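Local coordinates for P protein (Mumps virus, PDB 3BBZ) that probably binds the viral nucleocapsid through this small helical domain, as part of the mumps virus polymerase, at residues Q22-R27 against R42-S47. The protein carries 1 engineered substitution. Residues are numbered along the deposited sequence; the frame is centred on the assembly and turned at random.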
ATOM      1  N   GLN A  22       7.949   3.039  -3.324  1.00  6.83           N
ATOM      2  CA  GLN A  22       7.956   2.522  -4.733  1.00  7.17           C
ATOM      3  C   GLN A  22       7.568   1.063  -4.791  1.00  5.38           C
ATOM      4  O   GLN A  22       6.889   0.675  -5.728  1.00  3.91           O
ATOM      5  CB  GLN A  22       9.328   2.629  -5.447  1.00  7.11           C
ATOM      6  CG  GLN A  22      10.045   4.031  -5.430  1.00 11.60           C
ATOM      7  CD  GLN A  22      11.610   3.928  -5.524  1.00 12.86           C
ATOM      8  OE1 GLN A  22      12.182   2.852  -5.866  1.00 20.65           O
ATOM      9  NE2 GLN A  22      12.305   5.027  -5.166  1.00 17.56           N
ATOM     10  N   ALA A  23       8.031   0.258  -3.813  1.00  3.75           N
ATOM     11  CA  ALA A  23       7.704  -1.186  -3.756  1.00  3.31           C
ATOM     12  C   ALA A  23       6.239  -1.438  -3.466  1.00  2.94           C
ATOM     13  O   ALA A  23       5.626  -2.277  -4.127  1.00  2.01           O
ATOM     14  CB  ALA A  23       8.595  -1.932  -2.726  1.00  3.18           C
ATOM     15  N   PHE A  24       5.662  -0.674  -2.515  1.00  2.93           N
ATOM     16  CA  PHE A  24       4.228  -0.778  -2.193  1.00  2.96           C
ATOM     17  C   PHE A  24       3.354  -0.383  -3.389  1.00  3.56           C
ATOM     18  O   PHE A  24       2.322  -1.023  -3.679  1.00  3.36           O
ATOM     19  CB  PHE A  24       3.873   0.108  -0.996  1.00  3.01           C
ATOM     20  CG  PHE A  24       3.915  -0.597   0.333  1.00  2.00           C
ATOM     21  CD1 PHE A  24       4.604  -0.038   1.420  1.00  4.05           C
ATOM     22  CD2 PHE A  24       3.277  -1.797   0.518  1.00  3.73           C
ATOM     23  CE1 PHE A  24       4.637  -0.695   2.692  1.00  2.00           C
ATOM     24  CE2 PHE A  24       3.324  -2.474   1.768  1.00  2.98           C
ATOM     25  CZ  PHE A  24       3.990  -1.903   2.849  1.00  2.00           C
ATOM     26  N   GLU A  25       3.795   0.642  -4.119  1.00  4.57           N
ATOM     27  CA  GLU A  25       3.039   1.139  -5.274  1.00  4.67           C
ATOM     28  C   GLU A  25       3.150   0.141  -6.432  1.00  5.22           C
ATOM     29  O   GLU A  25       2.189  -0.064  -7.177  1.00  4.72           O
ATOM     30  CB  GLU A  25       3.581   2.494  -5.716  1.00  5.32           C
ATOM     31  CG  GLU A  25       3.203   3.691  -4.834  1.00  6.12           C
ATOM     32  CD  GLU A  25       3.945   4.984  -5.244  1.00  8.81           C
ATOM     33  OE1 GLU A  25       4.798   4.940  -6.189  1.00  8.95           O
ATOM     34  OE2 GLU A  25       3.634   6.056  -4.644  1.00 14.55           O
ATOM     35  N   GLN A  26       4.321  -0.490  -6.591  1.00  3.93           N
ATOM     36  CA  GLN A  26       4.441  -1.606  -7.534  1.00  4.72           C
ATOM     37  C   GLN A  26       3.521  -2.736  -7.116  1.00  5.31           C
ATOM     38  O   GLN A  26       2.838  -3.269  -7.940  1.00  6.08           O
ATOM     39  CB  GLN A  26       5.884  -2.101  -7.638  1.00  2.78           C
ATOM     40  CG  GLN A  26       6.819  -1.171  -8.443  1.00  7.32           C
ATOM     41  CD  GLN A  26       7.033  -1.629  -9.894  1.00  9.04           C
ATOM     42  OE1 GLN A  26       6.293  -2.471 -10.385  1.00  8.25           O
ATOM     43  NE2 GLN A  26       8.044  -1.051 -10.580  1.00  6.42           N
ATOM     44  N   ARG A  27       3.527  -3.098  -5.828  1.00  6.17           N
ATOM     45  CA  ARG A  27       2.600  -4.095  -5.273  1.00  7.66           C
ATOM     46  C   ARG A  27       1.126  -3.759  -5.524  1.00  6.77           C
ATOM     47  O   ARG A  27       0.344  -4.590  -5.986  1.00  6.83           O
ATOM     48  CB  ARG A  27       2.882  -4.274  -3.772  1.00  7.72           C
ATOM     49  CG  ARG A  27       2.392  -5.587  -3.179  1.00 11.74           C
ATOM     50  CD  ARG A  27       3.039  -5.917  -1.815  1.00 11.28           C
ATOM     51  NE  ARG A  27       2.209  -6.905  -1.099  1.00 18.05           N
ATOM     52  CZ  ARG A  27       2.094  -6.990   0.235  1.00 20.64           C
ATOM     53  NH1 ARG A  27       2.758  -6.167   1.038  1.00 19.79           N
ATOM     54  NH2 ARG A  27       1.309  -7.921   0.778  1.00 22.57           N
ATOM     55  N   ARG A  42      -2.783  -4.457   5.231  1.00  3.64           N
ATOM     56  CA  ARG A  42      -2.213  -5.037   6.451  1.00  4.40           C
ATOM     57  C   ARG A  42      -0.721  -4.645   6.574  1.00  4.37           C
ATOM     58  O   ARG A  42      -0.285  -4.181   7.632  1.00  3.59           O
ATOM     59  CB  ARG A  42      -2.358  -6.559   6.410  1.00  3.81           C
ATOM     60  CG  ARG A  42      -1.669  -7.303   7.510  1.00  4.76           C
ATOM     61  CD  ARG A  42      -1.450  -8.779   7.051  1.00  8.43           C
ATOM     62  NE  ARG A  42      -0.489  -8.866   5.951  1.00  6.10           N
ATOM     63  CZ  ARG A  42      -0.383  -9.908   5.119  1.00  5.39           C
ATOM     64  NH1 ARG A  42      -1.186 -10.948   5.218  1.00  2.00           N
ATOM     65  NH2 ARG A  42       0.539  -9.886   4.167  1.00  3.48           N
ATOM     66  N   ASP A  43       0.058  -4.821   5.501  1.00  4.62           N
ATOM     67  CA  ASP A  43       1.499  -4.494   5.595  1.00  4.72           C
ATOM     68  C   ASP A  43       1.814  -3.001   5.687  1.00  3.83           C
ATOM     69  O   ASP A  43       2.801  -2.667   6.311  1.00  5.14           O
ATOM     70  CB  ASP A  43       2.305  -5.177   4.501  1.00  5.54           C
ATOM     71  CG  ASP A  43       2.251  -6.692   4.627  1.00  8.14           C
ATOM     72  OD1 ASP A  43       2.069  -7.203   5.787  1.00  6.08           O
ATOM     73  OD2 ASP A  43       2.345  -7.359   3.577  1.00 12.28           O
ATOM     74  N   ILE A  44       1.022  -2.127   5.060  1.00  3.30           N
ATOM     75  CA  ILE A  44       1.110  -0.663   5.250  1.00  3.88           C
ATOM     76  C   ILE A  44       0.889  -0.261   6.715  1.00  4.61           C
ATOM     77  O   ILE A  44       1.694   0.482   7.318  1.00  5.11           O
ATOM     78  CB  ILE A  44       0.164   0.136   4.332  1.00  3.31           C
ATOM     79  CG1 ILE A  44       0.610   0.020   2.894  1.00  5.47           C
ATOM     80  CG2 ILE A  44       0.255   1.656   4.658  1.00  3.15           C
ATOM     81  CD1 ILE A  44      -0.463   0.407   1.887  1.00  4.03           C
ATOM     82  N   ILE A  45      -0.150  -0.829   7.329  1.00  6.15           N
ATOM     83  CA  ILE A  45      -0.483  -0.510   8.737  1.00  6.31           C
ATOM     84  C   ILE A  45       0.646  -0.927   9.676  1.00  7.05           C
ATOM     85  O   ILE A  45       1.011  -0.179  10.574  1.00  7.07           O
ATOM     86  CB  ILE A  45      -1.822  -1.190   9.171  1.00  6.42           C
ATOM     87  CG1 ILE A  45      -2.986  -0.620   8.381  1.00  5.13           C
ATOM     88  CG2 ILE A  45      -2.081  -0.992  10.663  1.00  6.28           C
ATOM     89  CD1 ILE A  45      -4.245  -1.553   8.302  1.00  6.21           C
ATOM     90  N   ARG A  46       1.173  -2.131   9.480  1.00  8.52           N
ATOM     91  CA  ARG A  46       2.287  -2.687  10.266  1.00 10.08           C
ATOM     92  C   ARG A  46       3.570  -1.866  10.165  1.00 13.29           C
ATOM     93  O   ARG A  46       4.302  -1.739  11.154  1.00 12.30           O
ATOM     94  CB  ARG A  46       2.627  -4.104   9.792  1.00  9.57           C
ATOM     95  CG  ARG A  46       1.767  -5.216  10.344  1.00  8.09           C
ATOM     96  CD  ARG A  46       1.932  -6.466   9.502  1.00  5.65           C
ATOM     97  NE  ARG A  46       1.125  -7.577  10.027  1.00  5.74           N
ATOM     98  CZ  ARG A  46       1.123  -8.797   9.508  1.00  5.95           C
ATOM     99  NH1 ARG A  46       1.872  -9.049   8.436  1.00  6.38           N
ATOM    100  NH2 ARG A  46       0.377  -9.769  10.050  1.00  6.21           N
ATOM    101  N   SER A  47       3.854  -1.362   8.950  1.00 16.31           N
ATOM    102  CA  SER A  47       5.105  -0.681   8.628  1.00 20.20           C
ATOM    103  C   SER A  47       5.275   0.630   9.350  1.00 22.49           C
ATOM    104  O   SER A  47       6.406   1.088   9.507  1.00 24.31           O
ATOM    105  CB  SER A  47       5.304  -0.522   7.112  1.00 19.93           C
ATOM    106  OG  SER A  47       5.517  -1.808   6.547  1.00 22.63           O
TER
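Arg27 reaches from helix 18-29 to Asp43 on helix 34-47 and grips one carboxylate oxygen with both terminal nitrogens: NH1 lies 2.8 Å from Asp43 OD2, on its anti lone pair, and NH2 3.0 Å from the same OD2. The Arg27 chain stretches from CG to NE, CG being anti to the backbone N (chi1 -158°), and OD2 stays near the guanidinium plane. Arg42 turns the side of its guanidinium to Asp43: NH2 bonds OD2 from the syn side, nearly straight (171°), and NE bonds OD1 from above the carboxylate plane. Three N-H groups thus converge on OD2; Arg46 NH1 adds a weak bond to OD1. The acid lies among three arginines, whose charges would probably stabilise its anionic form.

The apolar part is a CH-pi contact, with Ile44 CG1 3.8 Å from the Phe24 ring centroid, over one face. The ring's CZ touches Asp43 O (3.7 Å), and Ser47 OG, which donates a hydrogen bond to that carbonyl, sits at the ring edge.

Phe24 and Ile44 both touch Ile11 of helix 3-14. Segments 22-27 and 42-47 run antiparallel (164° between axes), their contact joining two helices of a three-helix bundle, the nucleocapsid-binding domain.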